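PDB 3QY7: tyrosine-protein phosphatase YwqE from Bacillus subtilis, which removes phosphate from phosphotyrosine-containing proteins as a manganese-dependent tyrosine phosphatase with a TIM-barrel-like fold, its targets including YwqD, YwqF and Ssb. Local coordinates for residues A29-H43 and I71-Y84. Residues are numbered along the deposited sequence; the frame is centred on the assembly and turned at random.
Sequences AVRQGIRTIIATPHH and IPLHVLPGQEIRIY. With FE (Fe (III) ion), chain C; FE (Fe (III) ion), chain B.
The backbone oxygen of Glu-80 receives two donors from 29-43: the amide of His-43, N to O 3.1 Å, and, as a C-H contact, CA of His-42. Returning the link, Glu-80 N bonds to Pro-41 O at 2.9 Å, the donor standing well above that carbonyl plane. These bonds fix the root of a metal ligand. With CG anti to the backbone N (chi1 180°) and the chain extended beyond, the Glu-80 carboxylate reaches two iron ions and bridges them, OE1 to one and OE2 to the other, each at 2.1 Å. His-5, His-7 and Asp-194 also bind the iron held by OE1, Glu-108 and His-136 the one held by OE2; a water bridges the two irons and a further water binds the second. The His-42 ring runs beside the carboxylate, planes 29° apart, and belongs to the neighbouring magnesium site.

Farther along, the His-43 ring carries Ile-81 CG2 over one face, 4.1 Å from its centroid, a CH-pi contact. The Tyr-84 ring is nearly parallel to it, yet slid so far that the two barely overlap.

At the other end, strands 36-38 and 74-76 run parallel, and the straightest bond between them joins Leu-76 N to Ile-37 O (2.8 Å, 171°). Leu-73 sends both methyls to Ile-37, CD2 meeting CD1 of Ile-37 at 3.7 Å, while its CD1 also touches Ala-29 CB and Ile-34 CG2.

Here is the principle of the TIM-barrel-like PHP fold: parallel strands supply the frame, and their C-terminal ends and following loops carry the metal ligands. Strand 36-38 lies between 2-3 and 74-76, helix 52-68 packs on Val-75 and Pro-41, and strand 80-82 continues the wall alongside strand 104-108.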
loop_
_atom_site.group_PDB
_atom_site.type_symbol
_atom_site.label_atom_id
_atom_site.label_comp_id
_atom_site.label_asym_id
_atom_site.label_seq_id
_atom_site.Cartn_x
_atom_site.Cartn_y
_atom_site.Cartn_z
ATOM N N ALA A 29 -1.828 4.734 -14.975
ATOM C CA ALA A 29 -1.931 5.507 -13.744
ATOM C C ALA A 29 -2.418 6.920 -14.024
ATOM O O ALA A 29 -3.327 7.410 -13.366
ATOM C CB ALA A 29 -0.581 5.530 -12.994
ATOM N N VAL A 30 -1.844 7.550 -15.048
ATOM C CA VAL A 30 -2.197 8.911 -15.384
ATOM C C VAL A 30 -3.664 8.975 -15.834
ATOM O O VAL A 30 -4.392 9.886 -15.432
ATOM C CB VAL A 30 -1.258 9.470 -16.469
ATOM C CG1 VAL A 30 -1.841 10.714 -17.111
ATOM C CG2 VAL A 30 0.125 9.787 -15.874
ATOM N N ARG A 31 -4.092 8.003 -16.633
ATOM C CA ARG A 31 -5.502 7.955 -17.087
ATOM C C ARG A 31 -6.481 7.837 -15.903
ATOM O O ARG A 31 -7.611 8.326 -15.966
ATOM C CB ARG A 31 -5.732 6.862 -18.125
ATOM C CG ARG A 31 -4.982 7.091 -19.447
ATOM C CD ARG A 31 -5.461 6.150 -20.534
ATOM N NE ARG A 31 -5.653 4.785 -20.045
ATOM C CZ ARG A 31 -4.742 3.814 -20.092
ATOM N NH1 ARG A 31 -3.535 4.024 -20.624
ATOM N NH2 ARG A 31 -5.056 2.611 -19.611
ATOM N N GLN A 32 -6.004 7.248 -14.808
ATOM C CA GLN A 32 -6.790 7.079 -13.581
ATOM C C GLN A 32 -6.746 8.290 -12.639
ATOM O O GLN A 32 -7.382 8.275 -11.574
ATOM C CB GLN A 32 -6.312 5.810 -12.836
ATOM C CG GLN A 32 -6.679 4.496 -13.495
ATOM C CD GLN A 32 -8.099 4.042 -13.179
ATOM O OE1 GLN A 32 -8.873 4.771 -12.560
ATOM N NE2 GLN A 32 -8.426 2.815 -13.565
ATOM N N GLY A 33 -6.006 9.335 -13.008
ATOM C CA GLY A 33 -5.904 10.529 -12.179
ATOM C C GLY A 33 -4.784 10.504 -11.161
ATOM O O GLY A 33 -4.710 11.370 -10.303
ATOM N N ILE A 34 -3.895 9.519 -11.266
ATOM C CA ILE A 34 -2.732 9.450 -10.385
ATOM C C ILE A 34 -1.591 10.295 -10.956
ATOM O O ILE A 34 -1.273 10.165 -12.143
ATOM C CB ILE A 34 -2.304 7.972 -10.186
ATOM C CG1 ILE A 34 -3.464 7.172 -9.554
ATOM C CG2 ILE A 34 -0.996 7.876 -9.390
ATOM C CD1 ILE A 34 -3.329 5.636 -9.643
ATOM N N ARG A 35 -1.004 11.169 -10.128
ATOM C CA ARG A 35 0.131 12.009 -10.552
ATOM C C ARG A 35 1.416 11.584 -9.861
ATOM O O ARG A 35 2.514 11.922 -10.307
ATOM C CB ARG A 35 -0.088 13.503 -10.227
ATOM C CG ARG A 35 -1.520 14.022 -10.245
ATOM C CD ARG A 35 -2.244 13.786 -11.554
ATOM N NE ARG A 35 -1.757 14.622 -12.650
ATOM C CZ ARG A 35 -1.086 14.171 -13.709
ATOM N NH1 ARG A 35 -0.798 12.878 -13.834
ATOM N NH2 ARG A 35 -0.708 15.027 -14.652
ATOM N N THR A 36 1.270 10.865 -8.750
ATOM C CA THR A 36 2.414 10.536 -7.922
ATOM C C THR A 36 2.262 9.096 -7.464
ATOM O O THR A 36 1.197 8.735 -6.965
ATOM C CB THR A 36 2.498 11.453 -6.693
ATOM O OG1 THR A 36 2.409 12.832 -7.112
ATOM C CG2 THR A 36 3.804 11.220 -5.926
ATOM N N ILE A 37 3.315 8.293 -7.631
ATOM C CA ILE A 37 3.318 6.908 -7.173
ATOM C C ILE A 37 4.466 6.717 -6.218
ATOM O O ILE A 37 5.594 7.094 -6.521
ATOM C CB ILE A 37 3.464 5.903 -8.350
ATOM C CG1 ILE A 37 2.177 5.914 -9.185
ATOM C CG2 ILE A 37 3.785 4.489 -7.794
ATOM C CD1 ILE A 37 2.195 5.034 -10.426
ATOM N N ILE A 38 4.190 6.132 -5.054
ATOM C CA ILE A 38 5.292 5.657 -4.238
ATOM C C ILE A 38 5.565 4.215 -4.677
ATOM O O ILE A 38 4.732 3.323 -4.459
ATOM C CB ILE A 38 4.994 5.707 -2.733
ATOM C CG1 ILE A 38 4.560 7.117 -2.328
ATOM C CG2 ILE A 38 6.224 5.262 -1.947
ATOM C CD1 ILE A 38 4.126 7.232 -0.824
ATOM N N ALA A 39 6.695 3.998 -5.335
ATOM C CA ALA A 39 7.051 2.631 -5.751
ATOM C C ALA A 39 7.359 1.833 -4.514
ATOM O O ALA A 39 8.074 2.309 -3.621
ATOM C CB ALA A 39 8.221 2.630 -6.677
ATOM N N THR A 40 6.777 0.628 -4.423
ATOM C CA THR A 40 6.962 -0.219 -3.243
ATOM C C THR A 40 7.374 -1.632 -3.655
ATOM O O THR A 40 6.617 -2.591 -3.403
ATOM C CB THR A 40 5.698 -0.298 -2.391
ATOM O OG1 THR A 40 4.606 -0.757 -3.196
ATOM C CG2 THR A 40 5.349 1.070 -1.834
ATOM N N PRO A 41 8.555 -1.762 -4.293
ATOM C CA PRO A 41 9.034 -3.108 -4.636
ATOM C C PRO A 41 9.189 -3.940 -3.366
ATOM O O PRO A 41 9.475 -3.388 -2.294
ATOM C CB PRO A 41 10.405 -2.853 -5.256
ATOM C CG PRO A 41 10.856 -1.536 -4.701
ATOM C CD PRO A 41 9.582 -0.732 -4.559
ATOM N N HIS A 42 9.003 -5.258 -3.477
ATOM C CA HIS A 42 9.238 -6.106 -2.334
ATOM C C HIS A 42 10.696 -5.941 -1.920
ATOM O O HIS A 42 11.512 -5.809 -2.725
ATOM C CB HIS A 42 8.903 -7.607 -2.613
ATOM C CG HIS A 42 7.455 -7.871 -2.881
ATOM N ND1 HIS A 42 6.541 -8.132 -1.893
ATOM C CD2 HIS A 42 6.775 -7.920 -4.035
ATOM C CE1 HIS A 42 5.355 -8.285 -2.425
ATOM N NE2 HIS A 42 5.462 -8.155 -3.729
ATOM N N HIS A 43 10.986 -5.938 -0.629
ATOM C CA HIS A 43 12.374 -5.738 -0.199
ATOM C C HIS A 43 13.256 -6.951 -0.523
ATOM O O HIS A 43 14.458 -6.804 -0.733
ATOM C CB HIS A 43 12.460 -5.329 1.270
ATOM C CG HIS A 43 12.246 -6.458 2.224
ATOM N ND1 HIS A 43 13.224 -6.894 3.091
ATOM C CD2 HIS A 43 11.165 -7.241 2.448
ATOM C CE1 HIS A 43 12.757 -7.900 3.807
ATOM N NE2 HIS A 43 11.509 -8.134 3.436
ATOM N N ILE A 71 5.362 11.768 -19.966
ATOM C CA ILE A 71 4.305 11.233 -19.092
ATOM C C ILE A 71 4.325 11.968 -17.745
ATOM O O ILE A 71 5.345 11.957 -17.052
ATOM C CB ILE A 71 4.461 9.712 -18.891
ATOM C CG1 ILE A 71 4.397 8.993 -20.249
ATOM C CG2 ILE A 71 3.383 9.197 -17.892
ATOM C CD1 ILE A 71 4.865 7.549 -20.227
ATOM N N PRO A 72 3.201 12.624 -17.367
ATOM C CA PRO A 72 3.189 13.441 -16.143
ATOM C C PRO A 72 2.959 12.579 -14.897
ATOM O O PRO A 72 1.897 12.617 -14.291
ATOM C CB PRO A 72 2.026 14.405 -16.386
ATOM C CG PRO A 72 1.108 13.651 -17.306
ATOM C CD PRO A 72 1.929 12.710 -18.108
ATOM N N LEU A 73 3.962 11.802 -14.541
ATOM C CA LEU A 73 3.921 10.996 -13.344
ATOM C C LEU A 73 5.243 11.031 -12.601
ATOM O O LEU A 73 6.237 10.888 -13.207
ATOM C CB LEU A 73 3.585 9.568 -13.680
ATOM C CG LEU A 73 3.349 8.739 -12.419
ATOM C CD1 LEU A 73 2.000 8.477 -12.171
ATOM C CD2 LEU A 73 4.204 7.561 -12.263
ATOM N N HIS A 74 5.206 11.184 -11.288
ATOM C CA HIS A 74 6.427 11.217 -10.468
ATOM C C HIS A 74 6.452 10.008 -9.549
ATOM O O HIS A 74 5.483 9.752 -8.826
ATOM C CB HIS A 74 6.447 12.533 -9.676
ATOM C CG HIS A 74 7.661 12.759 -8.815
ATOM N ND1 HIS A 74 8.932 12.337 -9.146
ATOM C CD2 HIS A 74 7.793 13.465 -7.667
ATOM C CE1 HIS A 74 9.781 12.730 -8.214
ATOM N NE2 HIS A 74 9.118 13.424 -7.311
ATOM N N VAL A 75 7.548 9.252 -9.622
ATOM C CA VAL A 75 7.757 8.055 -8.815
ATOM C C VAL A 75 8.701 8.382 -7.648
ATOM O O VAL A 75 9.806 8.916 -7.844
ATOM C CB VAL A 75 8.330 6.897 -9.669
ATOM C CG1 VAL A 75 8.442 5.636 -8.829
ATOM C CG2 VAL A 75 7.415 6.641 -10.863
ATOM N N LEU A 76 8.233 8.072 -6.437
ATOM C CA LEU A 76 9.002 8.239 -5.212
ATOM C C LEU A 76 9.392 6.872 -4.617
ATOM O O LEU A 76 8.761 5.847 -4.916
ATOM C CB LEU A 76 8.192 9.056 -4.203
ATOM C CG LEU A 76 7.993 10.506 -4.661
ATOM C CD1 LEU A 76 6.950 11.159 -3.793
ATOM C CD2 LEU A 76 9.308 11.273 -4.608
ATOM N N PRO A 77 10.437 6.838 -3.776
ATOM C CA PRO A 77 10.930 5.551 -3.295
ATOM C C PRO A 77 10.164 5.009 -2.080
ATOM O O PRO A 77 9.639 5.785 -1.275
ATOM C CB PRO A 77 12.389 5.862 -2.931
ATOM C CG PRO A 77 12.327 7.272 -2.459
ATOM C CD PRO A 77 11.320 7.949 -3.369
ATOM N N GLY A 78 10.124 3.674 -1.971
ATOM C CA GLY A 78 9.500 2.963 -0.866
ATOM C C GLY A 78 9.775 1.475 -1.042
ATOM O O GLY A 78 10.526 1.082 -1.923
ATOM N N GLN A 79 9.150 0.665 -0.192
ATOM C CA GLN A 79 9.256 -0.797 -0.269
ATOM C C GLN A 79 7.995 -1.410 0.304
ATOM O O GLN A 79 7.350 -0.838 1.185
ATOM C CB GLN A 79 10.440 -1.303 0.584
ATOM C CG GLN A 79 11.779 -1.279 -0.105
ATOM C CD GLN A 79 12.892 -1.755 0.819
ATOM O OE1 GLN A 79 12.816 -1.603 2.035
ATOM N NE2 GLN A 79 13.938 -2.325 0.227
ATOM N N GLU A 80 7.647 -2.596 -0.192
ATOM C CA GLU A 80 6.678 -3.432 0.500
ATOM C C GLU A 80 7.506 -4.446 1.289
ATOM O O GLU A 80 8.281 -5.217 0.710
ATOM C CB GLU A 80 5.740 -4.148 -0.485
ATOM C CG GLU A 80 4.712 -5.051 0.271
ATOM C CD GLU A 80 3.738 -5.774 -0.635
ATOM O OE1 GLU A 80 3.829 -5.614 -1.847
ATOM O OE2 GLU A 80 2.872 -6.486 -0.107
ATOM N N ILE A 81 7.369 -4.401 2.607
ATOM C CA ILE A 81 8.236 -5.199 3.494
ATOM C C ILE A 81 7.450 -6.341 4.137
ATOM O O ILE A 81 6.648 -6.133 5.032
ATOM C CB ILE A 81 8.856 -4.298 4.585
ATOM C CG1 ILE A 81 9.572 -3.103 3.936
ATOM C CG2 ILE A 81 9.794 -5.125 5.509
ATOM C CD1 ILE A 81 9.962 -1.993 4.911
ATOM N N ARG A 82 7.693 -7.559 3.662
ATOM C CA ARG A 82 7.151 -8.731 4.329
ATOM C C ARG A 82 7.705 -8.754 5.745
ATOM O O ARG A 82 8.926 -8.719 5.936
ATOM C CB ARG A 82 7.549 -10.001 3.582
ATOM C CG ARG A 82 7.157 -11.301 4.294
ATOM C CD ARG A 82 5.643 -11.542 4.210
ATOM N NE ARG A 82 5.183 -11.688 2.829
ATOM C CZ ARG A 82 5.265 -12.812 2.122
ATOM N NH1 ARG A 82 5.787 -13.914 2.669
ATOM N NH2 ARG A 82 4.819 -12.840 0.869
ATOM N N ILE A 83 6.807 -8.830 6.723
ATOM C CA ILE A 83 7.178 -8.737 8.134
ATOM C C ILE A 83 8.258 -9.757 8.482
ATOM O O ILE A 83 8.256 -10.871 7.974
ATOM C CB ILE A 83 5.929 -8.888 9.048
ATOM C CG1 ILE A 83 6.217 -8.451 10.492
ATOM C CG2 ILE A 83 5.318 -10.298 8.940
ATOM C CD1 ILE A 83 4.958 -8.285 11.347
ATOM N N TYR A 84 9.204 -9.325 9.305
ATOM C CA TYR A 84 10.197 -10.229 9.904
ATOM C C TYR A 84 10.653 -9.611 11.208
ATOM O O TYR A 84 10.347 -8.455 11.489
ATOM C CB TYR A 84 11.359 -10.559 8.945
ATOM C CG TYR A 84 12.239 -9.398 8.540
ATOM C CD1 TYR A 84 11.847 -8.522 7.526
ATOM C CD2 TYR A 84 13.476 -9.188 9.146
ATOM C CE1 TYR A 84 12.657 -7.470 7.140
ATOM C CE2 TYR A 84 14.293 -8.133 8.769
ATOM C CZ TYR A 84 13.875 -7.270 7.762
ATOM O OH TYR A 84 14.687 -6.222 7.375
HETATM FE FE FE C . 2.231 -5.374 -3.273
HETATM FE FE FE B . 1.562 -7.891 -0.953
HETATM O O HOH W 1 3.231 14.356 -11.783
HETATM O O HOH W 2 10.925 -11.173 4.829
HETATM O O HOH W 3 0.407 -9.497 -1.987
HETATM O O HOH W 4 1.029 -6.406 -2.270
#